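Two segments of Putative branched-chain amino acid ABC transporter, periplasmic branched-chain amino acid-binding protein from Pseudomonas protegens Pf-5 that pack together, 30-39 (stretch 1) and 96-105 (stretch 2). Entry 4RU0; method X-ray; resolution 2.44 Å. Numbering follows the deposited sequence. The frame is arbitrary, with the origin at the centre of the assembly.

Stretch 1, residues 30-39: GPDQQFFPLA
Stretch 2, residues 96-105: RFKNGLDGAP

A glycine can be demanded twice over, once by its own backbone and once by its neighbour across a contact, and Gly-103 is an instance of both. Its phi/psi of 108/-38° would jam a CB against the carbonyl oxygen of Asp-102, and an ideally placed CB, pointing toward the other stretch, would lie 2.3 Å from Pro-31 CG. The absent side chain lets the two backbones close to 4.1 Å between Gly-103 CA and Pro-31 CA, with Pro-31 CA 3.7 Å from both Gly-103 C and Ala-104 N.

Turns set up this approach. Gly-30 to Gln-33 form a type I turn, with Pro-31 at -64/-26° and Asp-32 at -67/-16°, closed by Gln-33 N to Gly-30 O at 3.3 Å. Against it, Leu-101 to Ala-104 form a type I' turn, with Asp-102 at phi 51° and psi 41° ahead of Gly-103; Leu-101 N to Ala-104 O (2.9 Å) and Ala-104 N to Leu-101 O (3.1 Å) bond its ends in both directions. The Ala-104 methyl packs against the first turn, its CB 3.2 Å from Gly-30 O and 3.3 Å from Gln-33 O.

From Gln-34 stretch 1 runs as an extended strand, while stretch 2 begins as the last part of a helix and then turns, Phe-97 to Gly-100 making a type I turn with Gly-100 N to Phe-97 O at 2.8 Å. Gly-100 leaves helical geometry at phi 107° and psi -177°, where a CB would strike the carbonyl oxygen of Asn-99 and also Ala-104 O, 2.5 Å away. The register is antiparallel in sense: Pro-31 faces Gly-103, whereas Pro-37 CA and Phe-97 CA, the nearest pair at the other end, are 6.5 Å apart.

The principle that one aromatic ring can organise a small interface is illustrated by Phe-35, which has the largest area covered by the other stretch. Its CB points toward stretch 2, and chi1 -177° (t) with chi2 44° directs the ring so that one face is covered by Leu-101 and its edge meets Phe-97. Leu-101 (chi1 t, chi2 p) places CB over that face, 3.6 Å from the ring centroid and 11° off the normal, a CH-pi contact. The edge of Phe-35 meets the face of Phe-97 (chi1 -79°, m; chi2 -19°), with centroids 5.3 Å apart and planes at 78°; Phe-35 CZ approaches Phe-97 CD1 to 3.7 Å. Such an edge-to-face arrangement sets the slightly positive ring hydrogens against the pi cloud. Phe-97 CD2 also packs 3.5 Å from Pro-37 CB, extending the apolar contact along the strand.

The backbone anchors the same residue. Phe-35 N donates to Pro-105 O at 3.2 Å, the N-H...O angle of 137° being well short of linear, while Phe-35 CB rests 3.7 Å from Ala-104 CB. Gln-34 points its CB away, yet chi1 171° (t), chi2 78° (p) and chi3 70° bring NE2 to 2.9 Å from Pro-105 O; its OE1 is hydrogen-bonded elsewhere in the structure. Altogether the stretches bury 547 Å², both sides summed.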

# COMPACT_ATOMS: atom_id res chain seq x y z
N GLY A 30 12.41 -18.95 -23.01
CA GLY A 30 11.63 -18.83 -21.78
C GLY A 30 12.52 -18.66 -20.54
O GLY A 30 12.22 -17.84 -19.68
N PRO A 31 13.62 -19.45 -20.42
CA PRO A 31 14.57 -19.08 -19.36
C PRO A 31 15.21 -17.70 -19.58
O PRO A 31 15.60 -17.05 -18.61
CB PRO A 31 15.63 -20.18 -19.43
CG PRO A 31 14.92 -21.34 -20.00
CD PRO A 31 13.94 -20.77 -20.99
N ASP A 32 15.29 -17.27 -20.84
CA ASP A 32 15.89 -15.98 -21.19
C ASP A 32 15.06 -14.80 -20.69
O ASP A 32 15.54 -13.66 -20.63
CB ASP A 32 16.06 -15.89 -22.70
CG ASP A 32 16.68 -17.13 -23.29
OD1 ASP A 32 17.91 -17.14 -23.48
OD2 ASP A 32 15.93 -18.11 -23.53
N GLN A 33 13.81 -15.07 -20.33
CA GLN A 33 12.90 -14.06 -19.83
C GLN A 33 12.96 -13.96 -18.30
O GLN A 33 13.42 -14.88 -17.63
CB GLN A 33 11.48 -14.36 -20.30
CG GLN A 33 11.37 -14.59 -21.80
CD GLN A 33 10.05 -15.24 -22.20
OE1 GLN A 33 9.55 -16.12 -21.51
NE2 GLN A 33 9.50 -14.80 -23.33
N GLN A 34 12.51 -12.83 -17.76
CA GLN A 34 12.41 -12.64 -16.31
C GLN A 34 10.99 -12.94 -15.85
O GLN A 34 10.04 -12.33 -16.34
CB GLN A 34 12.80 -11.21 -15.92
CG GLN A 34 12.53 -10.87 -14.46
CD GLN A 34 13.57 -11.44 -13.52
OE1 GLN A 34 14.72 -11.00 -13.50
NE2 GLN A 34 13.17 -12.44 -12.72
N PHE A 35 10.85 -13.87 -14.91
CA PHE A 35 9.52 -14.29 -14.48
C PHE A 35 8.91 -13.32 -13.47
O PHE A 35 9.56 -12.90 -12.51
CB PHE A 35 9.56 -15.70 -13.88
CG PHE A 35 8.21 -16.21 -13.47
CD1 PHE A 35 7.11 -16.04 -14.29
CD2 PHE A 35 8.05 -16.87 -12.27
CE1 PHE A 35 5.86 -16.51 -13.91
CE2 PHE A 35 6.81 -17.35 -11.89
CZ PHE A 35 5.71 -17.17 -12.71
N PHE A 36 7.65 -12.98 -13.70
CA PHE A 36 6.91 -12.09 -12.82
C PHE A 36 5.66 -12.79 -12.32
O PHE A 36 4.62 -12.74 -12.97
CB PHE A 36 6.54 -10.81 -13.57
CG PHE A 36 6.36 -9.61 -12.69
CD1 PHE A 36 7.34 -8.63 -12.62
CD2 PHE A 36 5.20 -9.46 -11.92
CE1 PHE A 36 7.18 -7.52 -11.81
CE2 PHE A 36 5.04 -8.35 -11.11
CZ PHE A 36 6.02 -7.38 -11.05
N PRO A 37 5.76 -13.46 -11.16
CA PRO A 37 4.63 -14.21 -10.62
C PRO A 37 3.47 -13.29 -10.26
O PRO A 37 3.68 -12.21 -9.70
CB PRO A 37 5.22 -14.89 -9.38
CG PRO A 37 6.37 -14.03 -8.99
CD PRO A 37 6.94 -13.50 -10.27
N LEU A 38 2.25 -13.71 -10.59
CA LEU A 38 1.06 -12.92 -10.29
C LEU A 38 0.07 -13.72 -9.46
O LEU A 38 -0.61 -14.62 -9.97
CB LEU A 38 0.40 -12.42 -11.58
CG LEU A 38 1.22 -11.41 -12.38
CD1 LEU A 38 0.45 -10.94 -13.60
CD2 LEU A 38 1.63 -10.23 -11.50
N ALA A 39 -0.01 -13.40 -8.17
CA ALA A 39 -0.95 -14.04 -7.26
C ALA A 39 -2.24 -13.23 -7.22
O ALA A 39 -2.30 -12.16 -6.61
CB ALA A 39 -0.36 -14.18 -5.87
N ARG A 96 4.11 -22.97 -5.92
CA ARG A 96 4.11 -23.29 -7.34
C ARG A 96 5.09 -22.39 -8.09
O ARG A 96 5.76 -22.84 -9.02
CB ARG A 96 2.70 -23.15 -7.91
CG ARG A 96 2.66 -22.89 -9.42
CD ARG A 96 1.48 -23.59 -10.10
NE ARG A 96 0.19 -23.30 -9.48
CZ ARG A 96 -0.41 -24.09 -8.60
NH1 ARG A 96 0.15 -25.23 -8.23
NH2 ARG A 96 -1.59 -23.74 -8.09
N PHE A 97 5.19 -21.14 -7.66
CA PHE A 97 5.96 -20.13 -8.38
C PHE A 97 7.41 -19.97 -7.91
O PHE A 97 8.25 -19.52 -8.69
CB PHE A 97 5.26 -18.78 -8.28
CG PHE A 97 4.09 -18.63 -9.21
CD1 PHE A 97 3.96 -19.45 -10.32
CD2 PHE A 97 3.13 -17.65 -8.98
CE1 PHE A 97 2.89 -19.31 -11.18
CE2 PHE A 97 2.05 -17.50 -9.84
CZ PHE A 97 1.93 -18.33 -10.94
N LYS A 98 7.69 -20.32 -6.66
CA LYS A 98 8.99 -20.00 -6.07
C LYS A 98 10.19 -20.57 -6.85
O LYS A 98 11.32 -20.11 -6.68
CB LYS A 98 9.05 -20.47 -4.62
CG LYS A 98 9.20 -21.97 -4.45
CD LYS A 98 9.46 -22.34 -3.00
CE LYS A 98 9.77 -23.83 -2.85
NZ LYS A 98 9.84 -24.23 -1.42
N ASN A 99 9.95 -21.55 -7.71
CA ASN A 99 11.04 -22.15 -8.47
C ASN A 99 11.12 -21.63 -9.90
O ASN A 99 12.03 -22.00 -10.64
CB ASN A 99 10.91 -23.67 -8.47
CG ASN A 99 11.23 -24.27 -7.12
OD1 ASN A 99 12.29 -24.01 -6.55
ND2 ASN A 99 10.31 -25.06 -6.60
N GLY A 100 10.18 -20.78 -10.28
CA GLY A 100 10.18 -20.16 -11.59
C GLY A 100 9.12 -20.71 -12.51
O GLY A 100 8.32 -21.55 -12.10
N LEU A 101 9.10 -20.24 -13.75
CA LEU A 101 8.16 -20.73 -14.76
C LEU A 101 8.88 -21.12 -16.05
O LEU A 101 9.37 -20.25 -16.78
CB LEU A 101 7.08 -19.69 -15.07
CG LEU A 101 6.15 -20.06 -16.23
CD1 LEU A 101 5.36 -21.33 -15.91
CD2 LEU A 101 5.21 -18.92 -16.59
N ASP A 102 8.95 -22.42 -16.31
CA ASP A 102 9.57 -22.97 -17.52
C ASP A 102 10.98 -22.42 -17.74
O ASP A 102 11.35 -22.10 -18.86
CB ASP A 102 8.70 -22.68 -18.75
CG ASP A 102 7.36 -23.38 -18.69
OD1 ASP A 102 7.31 -24.55 -18.27
OD2 ASP A 102 6.34 -22.76 -19.07
N GLY A 103 11.75 -22.32 -16.65
CA GLY A 103 13.11 -21.83 -16.72
C GLY A 103 13.32 -20.43 -16.16
O GLY A 103 14.34 -20.16 -15.52
N ALA A 104 12.36 -19.54 -16.39
CA ALA A 104 12.48 -18.14 -15.95
C ALA A 104 12.36 -18.01 -14.43
O ALA A 104 11.35 -18.42 -13.86
CB ALA A 104 11.44 -17.29 -16.65
N PRO A 105 13.37 -17.41 -13.79
CA PRO A 105 13.46 -17.30 -12.32
C PRO A 105 12.66 -16.14 -11.72
O PRO A 105 12.28 -15.20 -12.42
CB PRO A 105 14.96 -17.09 -12.09
CG PRO A 105 15.40 -16.34 -13.31
CD PRO A 105 14.56 -16.85 -14.45